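Local coordinates for protein sniffer CG10964-PA (Drosophila melanogaster, PDB 1SNY) that is a short-chain dehydrogenase/reductase that binds NADP and probably reduces carbonyl compounds with NADPH as the hydride donor, at residues T27-G32 with L51-R56; R165-N170 with R211-S216. One frame throughout, in Å; residues are numbered along the deposited sequence.

Interactions 1 and 2 both belong to the parallel sheet of one Rossmann fold. They lie on opposite sides of the chain's centre, their own centres about 19 Å apart. Both are largely buried, but they do different work. In interaction 1 the loop after strand 23-26 meets the end of strand 50-55; two hydrogen bonds fix the glycine-rich turn, and polar and charged side chains face the cofactor. Interaction 2 joins two adjacent strands of the sheet, 167-171 and 213-217, through regular backbone bonds and mostly apolar side chains, with two partly exposed arginines at the starting end. The first contact binds dinucleotide directly, whereas the second lies deeper in the sheet, its Asn170 side chain about 8 Å from the cofactor.

Interaction 1: residues T27-G32 with L51-R56; sequences TGCNRG and LFTTCR. With NAP (NADP nicotinamide-adenine-dinucleotide phosphate), chain B.
A chi1 of 70° places Thr54 OG1 between its own backbone N and carbonyl carbon, where it takes the Gly28 N-H at 3.0 Å; Cys29, with chi1 -58°, swings SG back beside its backbone N and against Thr53 CB, 3.9 Å away. The Thr54 carbonyl oxygen accepts a second bond from Cys29 N (3.2 Å), so one threonine holds two successive amides of the turn. Glycine suits position 28 because its phi is positive and because a side chain there would run into the adenosine ribose of NADP, whose O3B lies 3.4 Å from Gly28 CA. Asn30 OD1 accepts a hydrogen bond from that same O3B (3.0 Å), and a water links OD1 to Arg56 N and the 2'-phosphate. Arg56 grips this phosphate twice, NE to O2X and NH2 to O3X, each at 3.0 Å, while one face of its guanidinium lies over the adenine. Arg31 adds a weak bond from NH1 to O3X and forms a salt bridge with Asp225. Two cationic side chains around an anion probably favour NADP over NAD. The TGxxxGxG turn, paired with an arginine just past the second strand, is the Rossmann dinucleotide-binding motif of NADP-dependent short-chain dehydrogenases.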
# COMPACT_ATOMS: atom_id res chain seq x y z
N THR A 27 3.60 11.35 -16.94
CA THR A 27 3.39 10.01 -17.48
C THR A 27 1.92 9.76 -17.85
O THR A 27 1.03 10.27 -17.17
CB THR A 27 3.86 8.93 -16.48
OG1 THR A 27 3.15 9.07 -15.24
CG2 THR A 27 5.35 9.06 -16.23
N GLY A 28 1.69 9.00 -18.92
CA GLY A 28 0.34 8.71 -19.38
C GLY A 28 -0.44 9.93 -19.88
O GLY A 28 -1.41 10.35 -19.24
N CYS A 29 -0.05 10.48 -21.03
CA CYS A 29 -0.71 11.69 -21.54
C CYS A 29 -1.58 11.55 -22.80
O CYS A 29 -2.12 12.55 -23.29
CB CYS A 29 0.33 12.78 -21.79
SG CYS A 29 1.27 13.24 -20.32
N ASN A 30 -1.72 10.34 -23.32
CA ASN A 30 -2.55 10.15 -24.51
C ASN A 30 -4.03 10.14 -24.15
O ASN A 30 -4.88 10.44 -24.99
CB ASN A 30 -2.20 8.84 -25.20
CG ASN A 30 -2.41 7.64 -24.31
OD1 ASN A 30 -1.76 7.51 -23.27
ND2 ASN A 30 -3.31 6.76 -24.71
N ARG A 31 -4.33 9.82 -22.89
CA ARG A 31 -5.71 9.75 -22.42
C ARG A 31 -6.00 10.64 -21.21
O ARG A 31 -5.15 11.39 -20.74
CB ARG A 31 -6.06 8.31 -22.05
CG ARG A 31 -6.01 7.33 -23.20
CD ARG A 31 -6.02 5.91 -22.68
NE ARG A 31 -7.17 5.63 -21.82
CZ ARG A 31 -7.39 4.46 -21.23
NH1 ARG A 31 -6.54 3.45 -21.40
NH2 ARG A 31 -8.46 4.29 -20.47
N GLY A 32 -7.23 10.52 -20.72
CA GLY A 32 -7.71 11.25 -19.56
C GLY A 32 -6.94 12.44 -19.01
O GLY A 32 -6.53 13.34 -19.74
N LEU A 51 8.04 20.28 -22.02
CA LEU A 51 6.93 19.49 -21.51
C LEU A 51 7.11 18.06 -22.02
O LEU A 51 6.71 17.75 -23.13
CB LEU A 51 5.61 20.06 -22.01
CG LEU A 51 4.32 19.85 -21.21
CD1 LEU A 51 3.18 20.57 -21.92
CD2 LEU A 51 4.00 18.37 -21.07
N PHE A 52 7.74 17.20 -21.21
CA PHE A 52 7.94 15.81 -21.60
C PHE A 52 6.69 15.00 -21.29
O PHE A 52 6.13 15.07 -20.19
CB PHE A 52 9.14 15.19 -20.87
CG PHE A 52 10.43 15.89 -21.14
CD1 PHE A 52 10.76 17.04 -20.43
CD2 PHE A 52 11.30 15.43 -22.12
CE1 PHE A 52 11.94 17.72 -20.69
CE2 PHE A 52 12.49 16.10 -22.38
CZ PHE A 52 12.81 17.25 -21.67
N THR A 53 6.25 14.22 -22.28
CA THR A 53 5.05 13.41 -22.15
C THR A 53 5.32 11.99 -22.60
O THR A 53 5.88 11.77 -23.68
CB THR A 53 3.92 13.97 -23.02
OG1 THR A 53 4.32 13.93 -24.40
CG2 THR A 53 3.61 15.40 -22.65
N THR A 54 4.93 11.03 -21.78
CA THR A 54 5.12 9.63 -22.13
C THR A 54 3.80 9.04 -22.60
O THR A 54 2.72 9.56 -22.30
CB THR A 54 5.59 8.79 -20.93
OG1 THR A 54 4.51 8.67 -19.99
CG2 THR A 54 6.78 9.43 -20.25
N CYS A 55 3.89 7.95 -23.35
CA CYS A 55 2.73 7.23 -23.85
C CYS A 55 3.30 5.94 -24.40
O CYS A 55 4.45 5.90 -24.82
CB CYS A 55 1.99 8.03 -24.93
SG CYS A 55 2.86 8.28 -26.49
N ARG A 56 2.51 4.87 -24.37
CA ARG A 56 2.98 3.58 -24.83
C ARG A 56 2.96 3.36 -26.34
O ARG A 56 3.77 2.60 -26.87
CB ARG A 56 2.20 2.47 -24.13
CG ARG A 56 2.45 2.42 -22.63
CD ARG A 56 1.93 1.15 -22.00
NE ARG A 56 0.48 1.12 -21.89
CZ ARG A 56 -0.20 0.13 -21.33
NH1 ARG A 56 0.44 -0.92 -20.82
NH2 ARG A 56 -1.53 0.19 -21.25
PA NAP B . -7.14 6.59 -17.80
O1A NAP B . -7.33 5.20 -17.79
O2A NAP B . -7.90 7.58 -18.65
O5B NAP B . -5.60 6.91 -18.11
C5B NAP B . -4.56 6.11 -17.48
C4B NAP B . -3.30 6.61 -18.24
O4B NAP B . -2.13 5.85 -17.67
C3B NAP B . -3.25 6.25 -19.76
O3B NAP B . -2.57 7.33 -20.42
C2B NAP B . -2.48 4.94 -19.77
O2B NAP B . -1.88 4.56 -21.01
C1B NAP B . -1.42 5.17 -18.67
N9A NAP B . -0.88 3.88 -18.27
C8A NAP B . -1.45 2.79 -17.65
N7A NAP B . -0.60 1.78 -17.45
C5A NAP B . 0.59 2.25 -17.98
C6A NAP B . 1.85 1.64 -18.07
N6A NAP B . 2.18 0.39 -17.65
N1A NAP B . 2.88 2.39 -18.66
C2A NAP B . 2.66 3.69 -19.14
N3A NAP B . 1.42 4.31 -19.07
C4A NAP B . 0.42 3.56 -18.48
O3 NAP B . -7.29 7.14 -16.33
PN NAP B . -7.24 8.59 -15.70
O1N NAP B . -8.54 8.94 -15.11
O2N NAP B . -6.73 9.49 -16.77
O5D NAP B . -6.21 8.39 -14.51
C5D NAP B . -5.11 9.34 -14.33
C4D NAP B . -4.58 9.18 -12.91
O4D NAP B . -5.52 9.75 -11.97
C3D NAP B . -4.36 7.71 -12.43
O3D NAP B . -3.14 7.59 -11.66
C2D NAP B . -5.62 7.44 -11.62
O2D NAP B . -5.48 6.38 -10.69
C1D NAP B . -5.86 8.74 -10.96
N1N NAP B . -7.25 9.08 -10.59
C2N NAP B . -8.34 9.21 -11.50
C3N NAP B . -9.60 9.54 -10.97
C7N NAP B . -10.80 9.69 -11.90
O7N NAP B . -11.86 9.98 -11.38
N7N NAP B . -10.69 9.53 -13.19
C4N NAP B . -9.79 9.73 -9.53
C5N NAP B . -8.67 9.59 -8.67
C6N NAP B . -7.39 9.26 -9.19
P2B NAP B . -2.64 3.63 -22.13
O1X NAP B . -3.58 4.57 -22.88
O2X NAP B . -1.48 3.16 -22.94
O3X NAP B . -3.41 2.55 -21.37
O HOH W 1 -0.10 5.56 -23.28

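Interaction 2: residues R165-N170 with R211-S216; sequences RAAIIN and RIMCVS
The carbonyl oxygen of Ala166 is gripped by two hydrogen-bond partners: the N-H of Met213, at 3.1 Å and tilted 32° from the carbonyl plane, and a water 2.6 Å away that also bridges to Arg211 O. From there the strands run parallel, 8° apart, and the later donors, unlike the first, come in nearly in line with the acceptor C=O. Ile168 N reaches Met213 O at 2.6 Å, Val215 N returns to Ile168 O, and Asn170 N closes on Val215 O at 2.9 Å. Each of Ile168 and Val215 thus gives its N-H and its carbonyl to different partners, the usual pattern of parallel strands.

On one face Ala167, Ile169, Met213 (deposited as selenomethionine) and Val215 make an apolar patch. A chi2 of -68° bends Ile169 so that CD1 presses on Val215 CG2 at 3.4 Å, tight for two carbons, while it approaches Met213 CE at 4.1 Å. The small Ala167 CB fits beside Met213 CB, 3.9 Å away, and the bent selenomethionine brings its CE there too. On the other face Cys214, in one of its two conformers, sets SG against Asn170 ND2 and Ile168 CB. Asn170, polar but buried, is satisfied by Asn108 and Thr200.

At the starting end the extended Arg165 lies alongside Arg211, and Arg211 CB sits over the centre of the Arg165 guanidinium, 3.7 Å from CZ. Arg165 NE is held by Ala153 O and Arg211 NH1 by Tyr208 O. Arg211 takes a positive phi as the C-prime residue of the Schellman motif ending helix 187-207, which carries Tyr189 and Lys193, both hydrogen-bonded to NADP, and joins the two strands in a beta-alpha-beta crossover of the Rossmann fold.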
# COMPACT_ATOMS: atom_id res chain seq x y z
N ARG A 165 10.61 25.17 -8.33
CA ARG A 165 11.94 24.69 -7.95
C ARG A 165 12.09 23.22 -8.35
O ARG A 165 12.69 22.91 -9.38
CB ARG A 165 12.15 24.87 -6.44
CG ARG A 165 13.56 24.59 -5.96
CD ARG A 165 13.79 25.13 -4.55
NE ARG A 165 15.11 24.74 -4.04
CZ ARG A 165 15.60 25.11 -2.87
NH1 ARG A 165 14.89 25.88 -2.06
NH2 ARG A 165 16.80 24.68 -2.49
N ALA A 166 11.54 22.33 -7.54
CA ALA A 166 11.59 20.89 -7.82
C ALA A 166 10.47 20.20 -7.04
O ALA A 166 10.23 20.50 -5.87
CB ALA A 166 12.94 20.33 -7.42
N ALA A 167 9.80 19.25 -7.70
CA ALA A 167 8.71 18.55 -7.04
C ALA A 167 8.27 17.28 -7.73
O ALA A 167 8.39 17.14 -8.94
CB ALA A 167 7.51 19.49 -6.91
N ILE A 168 7.75 16.36 -6.93
CA ILE A 168 7.21 15.11 -7.44
C ILE A 168 5.74 15.13 -7.05
O ILE A 168 5.42 15.20 -5.86
CB ILE A 168 7.86 13.88 -6.77
CG1 ILE A 168 9.35 13.82 -7.11
CG2 ILE A 168 7.12 12.61 -7.21
CD1 ILE A 168 10.12 12.82 -6.26
N ILE A 169 4.86 15.07 -8.04
CA ILE A 169 3.44 15.05 -7.75
C ILE A 169 2.93 13.67 -8.09
O ILE A 169 2.99 13.25 -9.26
CB ILE A 169 2.64 16.07 -8.59
CG1 ILE A 169 3.28 17.46 -8.52
CG2 ILE A 169 1.19 16.12 -8.08
CD1 ILE A 169 3.19 18.12 -7.18
N ASN A 170 2.47 12.94 -7.09
CA ASN A 170 1.94 11.60 -7.33
C ASN A 170 0.44 11.64 -7.42
O ASN A 170 -0.24 11.99 -6.46
CB ASN A 170 2.34 10.64 -6.21
CG ASN A 170 3.83 10.36 -6.18
OD1 ASN A 170 4.45 10.16 -7.23
ND2 ASN A 170 4.41 10.34 -4.99
N ARG A 211 15.35 20.02 -0.67
CA ARG A 211 14.13 20.80 -0.77
C ARG A 211 13.26 20.45 -1.98
O ARG A 211 12.77 21.35 -2.67
CB ARG A 211 14.46 22.30 -0.78
CG ARG A 211 15.11 22.80 0.50
CD ARG A 211 14.15 22.68 1.67
NE ARG A 211 14.66 23.35 2.87
CZ ARG A 211 15.61 22.87 3.67
NH1 ARG A 211 16.18 21.70 3.41
NH2 ARG A 211 15.98 23.56 4.73
N ILE A 212 13.10 19.16 -2.24
CA ILE A 212 12.27 18.69 -3.34
C ILE A 212 10.92 18.34 -2.74
O ILE A 212 10.83 17.49 -1.86
CB ILE A 212 12.87 17.42 -4.02
CG1 ILE A 212 14.22 17.76 -4.64
CG2 ILE A 212 11.90 16.90 -5.09
CD1 ILE A 212 14.97 16.54 -5.21
N MSE A 213 9.87 19.00 -3.22
CA MSE A 213 8.52 18.79 -2.71
C MSE A 213 7.86 17.53 -3.26
O MSE A 213 8.01 17.20 -4.44
CB MSE A 213 7.67 20.02 -3.06
CG MSE A 213 6.25 20.01 -2.50
SE MSE A 213 5.30 21.64 -2.94
CE MSE A 213 4.57 21.10 -4.65
N CYS A 214 7.16 16.80 -2.40
CA CYS A 214 6.44 15.61 -2.85
C CYS A 214 5.06 15.61 -2.23
O CYS A 214 4.91 15.75 -1.01
CB CYS A 214 7.16 14.31 -2.47
SG CYS A 214 6.35 12.85 -3.21
N VAL A 215 4.05 15.47 -3.08
CA VAL A 215 2.68 15.46 -2.59
C VAL A 215 1.84 14.49 -3.38
O VAL A 215 2.11 14.23 -4.56
CB VAL A 215 2.02 16.86 -2.74
CG1 VAL A 215 2.87 17.94 -2.07
CG2 VAL A 215 1.81 17.18 -4.21
N SER A 216 0.84 13.93 -2.72
CA SER A 216 -0.11 13.05 -3.38
C SER A 216 -1.29 13.95 -3.67
O SER A 216 -1.67 14.78 -2.84
CB SER A 216 -0.56 11.91 -2.46
OG SER A 216 0.44 10.92 -2.35
O HOH W 2 10.57 22.62 -4.36